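PDB 5VM2: alcohol dehydrogenase from Escherichia coli, which probably acts as a zinc-containing, NAD(H)- or NADP(H)-dependent dehydrogenase oxidising CH-OH groups, though its substrate is unknown. Local coordinates for residues 42-45 against 46-50; 295-298 against 299-303. All coordinates share one frame; numbering follows the deposited sequence.

Contact 1: 42-45 against 46-50; sequences DVHG and FESGP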
loop_
_atom_site.group_PDB
_atom_site.type_symbol
_atom_site.label_atom_id
_atom_site.label_comp_id
_atom_site.label_asym_id
_atom_site.label_seq_id
_atom_site.Cartn_x
_atom_site.Cartn_y
_atom_site.Cartn_z
ATOM N N ASP A 42 3.172 -8.894 1.482
ATOM C CA ASP A 42 4.473 -9.548 1.582
ATOM C C ASP A 42 4.503 -10.507 2.763
ATOM O O ASP A 42 5.012 -11.635 2.654
ATOM C CB ASP A 42 5.582 -8.498 1.710
ATOM C CG ASP A 42 5.362 -7.297 0.789
ATOM O OD1 ASP A 42 5.155 -6.160 1.292
ATOM O OD2 ASP A 42 5.390 -7.496 -0.449
ATOM N N VAL A 43 3.953 -10.072 3.902
ATOM C CA VAL A 43 3.909 -10.928 5.084
ATOM C C VAL A 43 3.071 -12.166 4.807
ATOM O O VAL A 43 3.433 -13.282 5.201
ATOM C CB VAL A 43 3.374 -10.140 6.294
ATOM C CG1 VAL A 43 3.369 -11.014 7.542
ATOM C CG2 VAL A 43 4.201 -8.887 6.512
ATOM N N HIS A 44 1.939 -11.992 4.120
ATOM C CA HIS A 44 1.123 -13.138 3.743
ATOM C C HIS A 44 1.862 -14.037 2.761
ATOM O O HIS A 44 1.749 -15.267 2.827
ATOM C CB HIS A 44 -0.203 -12.667 3.148
ATOM C CG HIS A 44 -1.044 -13.776 2.604
ATOM N ND1 HIS A 44 -1.584 -14.763 3.403
ATOM C CD2 HIS A 44 -1.436 -14.061 1.340
ATOM C CE1 HIS A 44 -2.273 -15.605 2.654
ATOM N NE2 HIS A 44 -2.198 -15.201 1.398
ATOM N N GLY A 45 2.623 -13.443 1.839
ATOM C CA GLY A 45 3.456 -14.247 0.960
ATOM C C GLY A 45 4.498 -15.041 1.725
ATOM O O GLY A 45 4.740 -16.213 1.429
ATOM N N PHE A 46 5.119 -14.414 2.726
ATOM C CA PHE A 46 6.100 -15.108 3.553
ATOM C C PHE A 46 5.461 -16.258 4.323
ATOM O O PHE A 46 6.075 -17.319 4.492
ATOM C CB PHE A 46 6.757 -14.103 4.503
ATOM C CG PHE A 46 7.483 -14.725 5.663
ATOM C CD1 PHE A 46 8.768 -15.221 5.511
ATOM C CD2 PHE A 46 6.894 -14.778 6.919
ATOM C CE1 PHE A 46 9.443 -15.779 6.584
ATOM C CE2 PHE A 46 7.561 -15.334 7.995
ATOM C CZ PHE A 46 8.839 -15.837 7.827
ATOM N N GLU A 47 4.221 -16.075 4.781
ATOM C CA GLU A 47 3.563 -17.091 5.595
ATOM C C GLU A 47 2.991 -18.232 4.764
ATOM O O GLU A 47 2.990 -19.381 5.220
ATOM C CB GLU A 47 2.439 -16.461 6.421
ATOM C CG GLU A 47 2.900 -15.526 7.521
ATOM C CD GLU A 47 1.783 -15.183 8.486
ATOM O OE1 GLU A 47 1.662 -15.865 9.527
ATOM O OE2 GLU A 47 1.020 -14.236 8.196
ATOM N N SER A 48 2.498 -17.945 3.559
ATOM C CA SER A 48 1.734 -18.920 2.794
ATOM C C SER A 48 2.301 -19.225 1.415
ATOM O O SER A 48 1.850 -20.188 0.786
ATOM C CB SER A 48 0.282 -18.443 2.625
ATOM O OG SER A 48 -0.315 -18.156 3.874
ATOM N N GLY A 49 3.256 -18.444 0.924
ATOM C CA GLY A 49 3.613 -18.495 -0.472
ATOM C C GLY A 49 2.533 -17.834 -1.303
ATOM O O GLY A 49 1.429 -17.565 -0.818
ATOM N N PRO A 50 2.823 -17.549 -2.569
ATOM C CA PRO A 50 1.822 -16.888 -3.412
ATOM C C PRO A 50 0.636 -17.803 -3.669
ATOM O O PRO A 50 0.767 -19.028 -3.718
ATOM C CB PRO A 50 2.589 -16.582 -4.702
ATOM C CG PRO A 50 3.655 -17.621 -4.749
ATOM C CD PRO A 50 4.041 -17.896 -3.321
#
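Phe46 N donates to Asp42 O (2.8 Å), the first of four successive i to i+4 backbone bonds that join 42-45 to 46-50 along helix 41-48. Glu47 N follows with Val43 O (2.9 Å), and the series ends with Gly49 N bonded to Gly45 O (2.7 Å). Gly49 then leaves helical geometry with positive phi (74°), a conformation that favours glycine. On the tightly packed, buried side the Phe46 ring meets that of Phe328 in helix 324-333, their planes about 25° apart, with Val43 O near the Phe46 ring plane at its edge. Val43 and Glu47 lie side by side at the border of this region, both touching Val332 of the same helix; Glu47 CG is 3.3 Å from Val43 O and its OE2 4.0 Å from Val43 CG1. The solvent side, formed by His44 and Ser48 one turn apart, is looser. CG of His44, anti to the backbone N (chi1 174°), carries the imidazole along the helix until CE1 is 3.4 Å from Ser48 OG; the ring also meets Phe51. At the inner end, Asp42 OD1 accepts a bond from the backbone N of the oxidised cysteine at position 39, and OD2 makes a weak one with His65, a ligand of the bound magnesium ion. The chemistry implies a helix fixed by backbone bonds and apolar packing, with Asp42 as a second-shell residue that probably helps orient His65.

Contact 2: 295-298 against 299-303; sequences NRYP and VTIEA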
loop_
_atom_site.group_PDB
_atom_site.type_symbol
_atom_site.label_atom_id
_atom_site.label_comp_id
_atom_site.label_asym_id
_atom_site.label_seq_id
_atom_site.Cartn_x
_atom_site.Cartn_y
_atom_site.Cartn_z
ATOM N N ASN A 295 -2.701 6.051 -11.797
ATOM C CA ASN A 295 -2.352 7.455 -12.037
ATOM C C ASN A 295 -2.275 8.273 -10.744
ATOM O O ASN A 295 -2.565 9.473 -10.745
ATOM C CB ASN A 295 -3.335 8.111 -13.015
ATOM C CG ASN A 295 -3.612 7.246 -14.236
ATOM O OD1 ASN A 295 -2.690 6.811 -14.921
ATOM N ND2 ASN A 295 -4.889 6.991 -14.505
ATOM N N ARG A 296 -1.818 7.652 -9.651
ATOM C CA ARG A 296 -1.749 8.321 -8.355
ATOM C C ARG A 296 -0.339 8.670 -7.904
ATOM O O ARG A 296 -0.194 9.394 -6.911
ATOM C CB ARG A 296 -2.401 7.460 -7.262
ATOM C CG ARG A 296 -3.740 6.863 -7.630
ATOM C CD ARG A 296 -4.775 7.935 -7.985
ATOM N NE ARG A 296 -6.109 7.346 -8.089
ATOM C CZ ARG A 296 -7.210 8.022 -8.395
ATOM N NH1 ARG A 296 -7.152 9.326 -8.642
ATOM N NH2 ARG A 296 -8.376 7.390 -8.458
ATOM N N TYR A 297 0.697 8.143 -8.556
ATOM C CA TYR A 297 2.049 8.355 -8.047
ATOM C C TYR A 297 2.439 9.825 -8.045
ATOM O O TYR A 297 2.919 10.308 -7.007
ATOM C CB TYR A 297 3.052 7.493 -8.827
ATOM C CG TYR A 297 3.501 6.266 -8.051
ATOM C CD1 TYR A 297 2.568 5.376 -7.535
ATOM C CD2 TYR A 297 4.848 6.007 -7.826
ATOM C CE1 TYR A 297 2.956 4.255 -6.817
ATOM C CE2 TYR A 297 5.253 4.882 -7.107
ATOM C CZ TYR A 297 4.299 4.011 -6.606
ATOM O OH TYR A 297 4.683 2.895 -5.893
ATOM N N PRO A 298 2.257 10.593 -9.126
ATOM C CA PRO A 298 2.694 12.000 -9.074
ATOM C C PRO A 298 2.017 12.805 -7.978
ATOM O O PRO A 298 2.702 13.503 -7.219
ATOM C CB PRO A 298 2.349 12.516 -10.476
ATOM C CG PRO A 298 2.419 11.294 -11.341
ATOM C CD PRO A 298 1.829 10.212 -10.486
ATOM N N VAL A 299 0.689 12.712 -7.853
ATOM C CA VAL A 299 -0.004 13.506 -6.842
ATOM C C VAL A 299 0.375 13.053 -5.436
ATOM O O VAL A 299 0.382 13.862 -4.497
ATOM C CB VAL A 299 -1.530 13.457 -7.069
ATOM C CG1 VAL A 299 -2.086 12.075 -6.760
ATOM C CG2 VAL A 299 -2.224 14.515 -6.216
ATOM N N THR A 300 0.707 11.771 -5.261
ATOM C CA THR A 300 1.104 11.283 -3.944
ATOM C C THR A 300 2.510 11.753 -3.601
ATOM O O THR A 300 2.771 12.210 -2.481
ATOM C CB THR A 300 1.016 9.757 -3.899
ATOM O OG1 THR A 300 -0.308 9.343 -4.267
ATOM C CG2 THR A 300 1.349 9.237 -2.508
ATOM N N ILE A 301 3.428 11.659 -4.566
ATOM C CA ILE A 301 4.769 12.211 -4.379
ATOM C C ILE A 301 4.684 13.699 -4.046
ATOM O O ILE A 301 5.365 14.188 -3.136
ATOM C CB ILE A 301 5.628 11.956 -5.630
ATOM C CG1 ILE A 301 5.919 10.461 -5.779
ATOM C CG2 ILE A 301 6.925 12.742 -5.562
ATOM C CD1 ILE A 301 6.474 10.080 -7.141
ATOM N N GLU A 302 3.850 14.438 -4.790
ATOM C CA GLU A 302 3.601 15.849 -4.485
ATOM C C GLU A 302 3.194 16.030 -3.027
ATOM O O GLU A 302 3.735 16.880 -2.314
ATOM C CB GLU A 302 2.486 16.406 -5.374
ATOM C CG GLU A 302 2.814 16.728 -6.811
ATOM C CD GLU A 302 1.571 17.193 -7.564
ATOM O OE1 GLU A 302 0.798 17.994 -6.996
ATOM O OE2 GLU A 302 1.349 16.745 -8.709
ATOM N N ALA A 303 2.212 15.242 -2.581
ATOM C CA ALA A 303 1.659 15.418 -1.244
ATOM C C ALA A 303 2.708 15.152 -0.173
ATOM O O ALA A 303 2.789 15.883 0.822
ATOM C CB ALA A 303 0.449 14.504 -1.059
HETATM O O HOH W 1 -1.113 11.492 -9.889
#
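Residues 295-303 form the start and first turns of helix 297-305, which packs against helix 145-163 and strands 86-89 and 136-138. Helical bonding starts at Arg296 O, which accepts from both the backbone and the side chain of Thr300. The backbone bond, Thr300 N to Arg296 O, is 3.0 Å long and tilted modestly from the carbonyl plane. The hydroxyl bond, Thr300 OG1 to Arg296 O, is shorter (2.6 Å) and comes from above that plane, 37° out of it. OG1 reaches the oxygen because it sits beside the backbone N, anti to the carbonyl carbon (chi1 -56°), so the buried hydroxyl turns back along its own helix while the residue packs on Ala154 and Met158. Val299 CG1 also touches Arg296 O, at 3.3 Å. Next comes an almost straight bond from Ile301 N to Tyr297 O (2.8 Å, 175° at the hydrogen), followed by Glu302 N to Pro298 O. Ile301 CD1 approaches the Tyr297 ring obliquely, 4.4 Å from CD2, and both side chains are buried against Tyr137 and Asn88. Tyr297 also touches Glu152, a ligand of the magnesium ion. The Arg296 side chain leads away from the helix, where NE bonds to His159. On the outer side Pro298 is exposed, and the extended Glu302 lays its CG 3.3 Å from Pro298 O. A water bridges the preceding loop to the first turn: it accepts from Val299 N at 3.0 Å and donates to Asn295 O at 2.6 Å.

From the N terminus, the chain first passes through contact 1, at the end of helix 41-48 in the GroES-like region. It then runs through the zinc site, helix 145-163 and the parallel Rossmann-type sheet before reaching contact 2 at the start of helix 297-305. Each contact is local, its bonds spanning four residues along one helix, and closes no long loop; the two follow in series without nesting or crossing. The centres of contacts 1 and 2 lie about 28 Å apart, on opposite sides of the chain's centre. Contact 1 meets helix 324-333; contact 2 packs against helix 145-163 and strands 86-89 and 136-138. Both approach the magnesium site, through His65 and Glu152 respectively.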